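Local coordinates for protein shikimate dehydrogenase (NADP(+)) (Listeria monocytogenes, PDB 3TNL) that probably catalyses the reversible NADPH-linked reduction of 3-dehydroshikimate to shikimate on the pathway to chorismate and the aromatic amino acids, at residues 136-147 with 287-296. Residues are numbered along the deposited sequence; the frame is centred on the assembly and turned at random. Where two conformers were deposited one is given.
Sequences TDGTGYMRALKE and GMMLWQGAKA. With NAD (nicotinamide-adenine-dinucleotide), chain H.
W291 reaches across from helix 286-301 and settles as a knob among G140, R143, A144 and E147 of helix 137-147. Its indole carries R143 on one face: the aliphatic R143 CG sits over the five-membered ring of W291, 4.0 Å from the centroid, and the guanidinium lies nearly flat farther out, its plane tilted 26° from the ring, in an off-centre cation-pi contact. A bend at chi2 folds the arginine down onto the indole. E147 fixes that pose, E147 OE2 accepting an almost straight hydrogen bond from R143 NE (2.8 Å), part of a salt bridge, in the guanidinium plane, while its own CG packs against W291 CZ2.

At the middle the helices cross at 119° with axes only 7.2 Å apart. Glycine makes this possible: G140, with no side chain, lets the backbones come together, its CA 4.0 Å from Q292 CA. Likewise A144 CB presses on the backbone of G287, 3.4 Å from G287 C.

Toward the cofactor, M288 runs fully extended, CG anti to the backbone N (chi1 174°), past Y141. M288 SD meets the edge of the Y141 ring, 3.9 Å from Y141 CD1, in a Met-aromatic contact, and CE continues to D137 O and to C4N of the nicotinamide. Y141 OH is anchored by T231 and S260. Near T136, which has two conformers, a water bridges T136 OG1 and Q292 O in one of them; T136 N hydrogen-bonds to OD1 of N122, a probable shikimate-binding residue.

With no clear direct hydrogen bond between them, the two helices are held by close backbone packing, sulfur and pi contacts. The apolar M288 lies against the nicotinamide, next to D137, an inferred shikimate ligand, so this crossing joins the cofactor pocket to the probable substrate site.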
# COMPACT_ATOMS: atom_id res chain seq x y z
N THR B 136 10.05 19.23 -1.41
CA THR B 136 11.44 18.80 -1.34
C THR B 136 12.26 18.96 -2.60
O THR B 136 13.46 18.70 -2.55
CB THR B 136 11.56 17.31 -0.97
OG1 THR B 136 11.20 16.50 -2.10
CG2 THR B 136 10.70 16.97 0.25
N ASP B 137 11.67 19.33 -3.73
CA ASP B 137 12.47 19.41 -4.97
C ASP B 137 13.41 20.61 -4.99
O ASP B 137 14.51 20.54 -5.52
CB ASP B 137 11.59 19.28 -6.23
CG ASP B 137 10.33 20.09 -6.19
OD1 ASP B 137 9.66 20.15 -7.25
OD2 ASP B 137 9.96 20.65 -5.16
N GLY B 138 12.98 21.70 -4.37
CA GLY B 138 13.83 22.89 -4.26
C GLY B 138 15.03 22.62 -3.38
O GLY B 138 16.17 22.88 -3.78
N THR B 139 14.77 22.11 -2.17
CA THR B 139 15.78 21.72 -1.22
C THR B 139 16.74 20.70 -1.85
O THR B 139 17.95 20.79 -1.66
CB THR B 139 15.11 21.21 0.07
OG1 THR B 139 14.54 22.36 0.73
CG2 THR B 139 16.13 20.52 1.02
N GLY B 140 16.20 19.76 -2.62
CA GLY B 140 17.03 18.74 -3.29
C GLY B 140 18.00 19.40 -4.27
O GLY B 140 19.17 19.05 -4.34
N TYR B 141 17.49 20.37 -5.01
CA TYR B 141 18.30 21.13 -5.97
C TYR B 141 19.45 21.86 -5.26
O TYR B 141 20.61 21.75 -5.65
CB TYR B 141 17.42 22.12 -6.76
CG TYR B 141 18.23 22.94 -7.73
CD1 TYR B 141 18.53 22.45 -9.01
CD2 TYR B 141 18.70 24.19 -7.38
CE1 TYR B 141 19.32 23.17 -9.88
CE2 TYR B 141 19.48 24.93 -8.25
CZ TYR B 141 19.79 24.42 -9.49
OH TYR B 141 20.55 25.16 -10.36
N MET B 142 19.15 22.55 -4.18
CA MET B 142 20.12 23.31 -3.46
C MET B 142 21.17 22.41 -2.81
O MET B 142 22.36 22.73 -2.79
CB MET B 142 19.44 24.22 -2.44
CG MET B 142 18.49 25.23 -3.04
SD MET B 142 19.27 26.50 -4.07
CE MET B 142 20.25 27.39 -2.84
N ARG B 143 20.73 21.29 -2.25
CA ARG B 143 21.64 20.37 -1.60
C ARG B 143 22.59 19.78 -2.60
O ARG B 143 23.80 19.65 -2.33
CB ARG B 143 20.83 19.27 -0.88
CG ARG B 143 21.68 18.24 -0.15
CD ARG B 143 22.52 18.85 0.93
NE ARG B 143 23.25 17.81 1.66
CZ ARG B 143 22.76 17.10 2.67
NH1 ARG B 143 21.51 17.26 3.10
NH2 ARG B 143 23.52 16.19 3.27
N ALA B 144 22.08 19.43 -3.79
CA ALA B 144 22.94 18.86 -4.81
C ALA B 144 24.06 19.86 -5.20
O ALA B 144 25.20 19.47 -5.40
CB ALA B 144 22.09 18.47 -6.05
N LEU B 145 23.74 21.14 -5.28
CA LEU B 145 24.77 22.13 -5.60
C LEU B 145 25.81 22.16 -4.50
O LEU B 145 27.00 22.11 -4.78
CB LEU B 145 24.17 23.52 -5.77
CG LEU B 145 23.30 23.81 -6.99
CD1 LEU B 145 22.71 25.21 -6.86
CD2 LEU B 145 24.13 23.63 -8.26
N LYS B 146 25.37 22.24 -3.25
CA LYS B 146 26.30 22.27 -2.12
C LYS B 146 27.20 21.03 -2.10
O LYS B 146 28.42 21.14 -1.88
CB LYS B 146 25.52 22.41 -0.81
CG LYS B 146 26.42 22.64 0.41
CD LYS B 146 25.57 22.91 1.67
CE LYS B 146 26.42 22.98 2.95
NZ LYS B 146 27.36 24.14 2.98
N GLU B 147 26.64 19.85 -2.33
CA GLU B 147 27.41 18.61 -2.32
C GLU B 147 28.44 18.56 -3.43
O GLU B 147 29.49 17.92 -3.29
CB GLU B 147 26.47 17.39 -2.41
CG GLU B 147 25.56 17.21 -1.18
CD GLU B 147 26.29 16.67 0.04
OE1 GLU B 147 27.22 15.85 -0.15
OE2 GLU B 147 25.90 17.05 1.18
N GLY B 287 21.59 14.80 -9.03
CA GLY B 287 21.70 15.13 -7.60
C GLY B 287 20.38 15.68 -7.04
O GLY B 287 19.96 15.31 -5.92
N MET B 288 19.70 16.53 -7.80
CA MET B 288 18.42 17.07 -7.39
C MET B 288 17.44 15.93 -7.11
O MET B 288 16.70 15.95 -6.10
CB MET B 288 17.85 17.97 -8.48
CG MET B 288 16.46 18.46 -8.20
SD MET B 288 15.87 19.64 -9.45
CE MET B 288 14.24 20.07 -8.88
N MET B 289 17.42 14.95 -8.00
CA MET B 289 16.53 13.80 -7.87
C MET B 289 16.85 13.01 -6.60
O MET B 289 15.94 12.66 -5.83
CB MET B 289 16.58 12.94 -9.13
CG MET B 289 15.68 11.72 -9.13
SD MET B 289 16.44 10.30 -8.28
CE MET B 289 15.14 9.06 -8.46
N LEU B 290 18.14 12.75 -6.38
CA LEU B 290 18.56 11.95 -5.24
C LEU B 290 18.30 12.65 -3.92
O LEU B 290 17.79 12.02 -2.99
CB LEU B 290 20.03 11.63 -5.37
CG LEU B 290 20.34 10.62 -6.47
CD1 LEU B 290 21.82 10.66 -6.72
CD2 LEU B 290 19.87 9.21 -6.13
N TRP B 291 18.63 13.94 -3.84
CA TRP B 291 18.52 14.66 -2.58
C TRP B 291 17.11 15.02 -2.22
O TRP B 291 16.80 15.17 -1.04
CB TRP B 291 19.48 15.86 -2.52
CG TRP B 291 20.92 15.38 -2.42
CD1 TRP B 291 21.85 15.35 -3.42
CD2 TRP B 291 21.55 14.83 -1.26
NE1 TRP B 291 23.03 14.82 -2.95
CE2 TRP B 291 22.87 14.49 -1.63
CE3 TRP B 291 21.13 14.60 0.05
CZ2 TRP B 291 23.77 13.94 -0.73
CZ3 TRP B 291 22.03 14.06 0.95
CH2 TRP B 291 23.34 13.72 0.55
N GLN B 292 16.25 15.17 -3.21
CA GLN B 292 14.84 15.40 -2.86
C GLN B 292 14.27 14.10 -2.22
O GLN B 292 13.46 14.13 -1.29
CB GLN B 292 14.00 15.91 -4.02
CG GLN B 292 13.56 14.94 -5.05
CD GLN B 292 12.71 15.63 -6.13
OE1 GLN B 292 13.24 16.26 -7.04
NE2 GLN B 292 11.40 15.51 -6.02
N GLY B 293 14.69 12.97 -2.76
CA GLY B 293 14.33 11.66 -2.20
C GLY B 293 14.89 11.48 -0.79
O GLY B 293 14.20 11.01 0.13
N ALA B 294 16.14 11.90 -0.57
CA ALA B 294 16.77 11.80 0.76
C ALA B 294 16.01 12.64 1.79
O ALA B 294 15.82 12.22 2.96
CB ALA B 294 18.24 12.23 0.70
N LYS B 295 15.55 13.81 1.37
CA LYS B 295 14.85 14.68 2.29
C LYS B 295 13.52 14.03 2.70
O LYS B 295 13.18 13.98 3.89
CB LYS B 295 14.61 16.05 1.66
CG LYS B 295 14.03 17.09 2.60
CD LYS B 295 15.07 17.66 3.56
CE LYS B 295 14.40 18.63 4.51
NZ LYS B 295 15.40 19.19 5.51
N ALA B 296 12.74 13.57 1.73
CA ALA B 296 11.48 12.89 2.03
C ALA B 296 11.70 11.63 2.89
O ALA B 296 10.97 11.36 3.84
CB ALA B 296 10.76 12.52 0.75
PA NAD H . 6.26 22.30 -16.18
O1A NAD H . 5.37 21.69 -17.26
O2A NAD H . 5.65 22.60 -14.82
O5B NAD H . 6.98 23.61 -16.80
C5B NAD H . 7.54 23.68 -18.11
C4B NAD H . 8.46 24.90 -18.22
O4B NAD H . 9.20 24.82 -19.45
C3B NAD H . 7.69 26.20 -18.35
O3B NAD H . 8.50 27.25 -17.77
C2B NAD H . 7.57 26.43 -19.84
O2B NAD H . 7.46 27.81 -20.18
C1B NAD H . 8.90 25.89 -20.33
N9A NAD H . 8.95 25.41 -21.71
C8A NAD H . 8.43 24.25 -22.17
N7A NAD H . 8.73 24.10 -23.47
C5A NAD H . 9.47 25.16 -23.89
C6A NAD H . 10.06 25.59 -25.06
N6A NAD H . 9.99 24.85 -26.17
N1A NAD H . 10.77 26.74 -25.07
C2A NAD H . 10.87 27.51 -23.96
N3A NAD H . 10.31 27.17 -22.78
C4A NAD H . 9.61 26.01 -22.70
O3 NAD H . 7.50 21.31 -16.05
PN NAD H . 8.36 20.97 -14.73
O1N NAD H . 7.68 19.92 -13.88
O2N NAD H . 8.84 22.27 -14.09
O5D NAD H . 9.64 20.19 -15.32
C5D NAD H . 10.54 20.90 -16.17
C4D NAD H . 11.74 19.99 -16.29
O4D NAD H . 12.26 19.70 -14.98
C3D NAD H . 11.37 18.65 -16.91
O3D NAD H . 12.32 18.34 -17.93
C2D NAD H . 11.46 17.66 -15.76
O2D NAD H . 11.76 16.31 -16.19
C1D NAD H . 12.55 18.29 -14.90
N1N NAD H . 12.54 17.94 -13.48
C2N NAD H . 13.64 17.38 -12.93
C3N NAD H . 13.67 17.06 -11.58
C7N NAD H . 14.88 16.44 -10.94
O7N NAD H . 14.67 15.85 -9.88
N7N NAD H . 16.09 16.58 -11.51
C4N NAD H . 12.54 17.32 -10.78
C5N NAD H . 11.43 17.90 -11.37
C6N NAD H . 11.44 18.20 -12.73
O HOH W 1 10.55 13.83 -2.40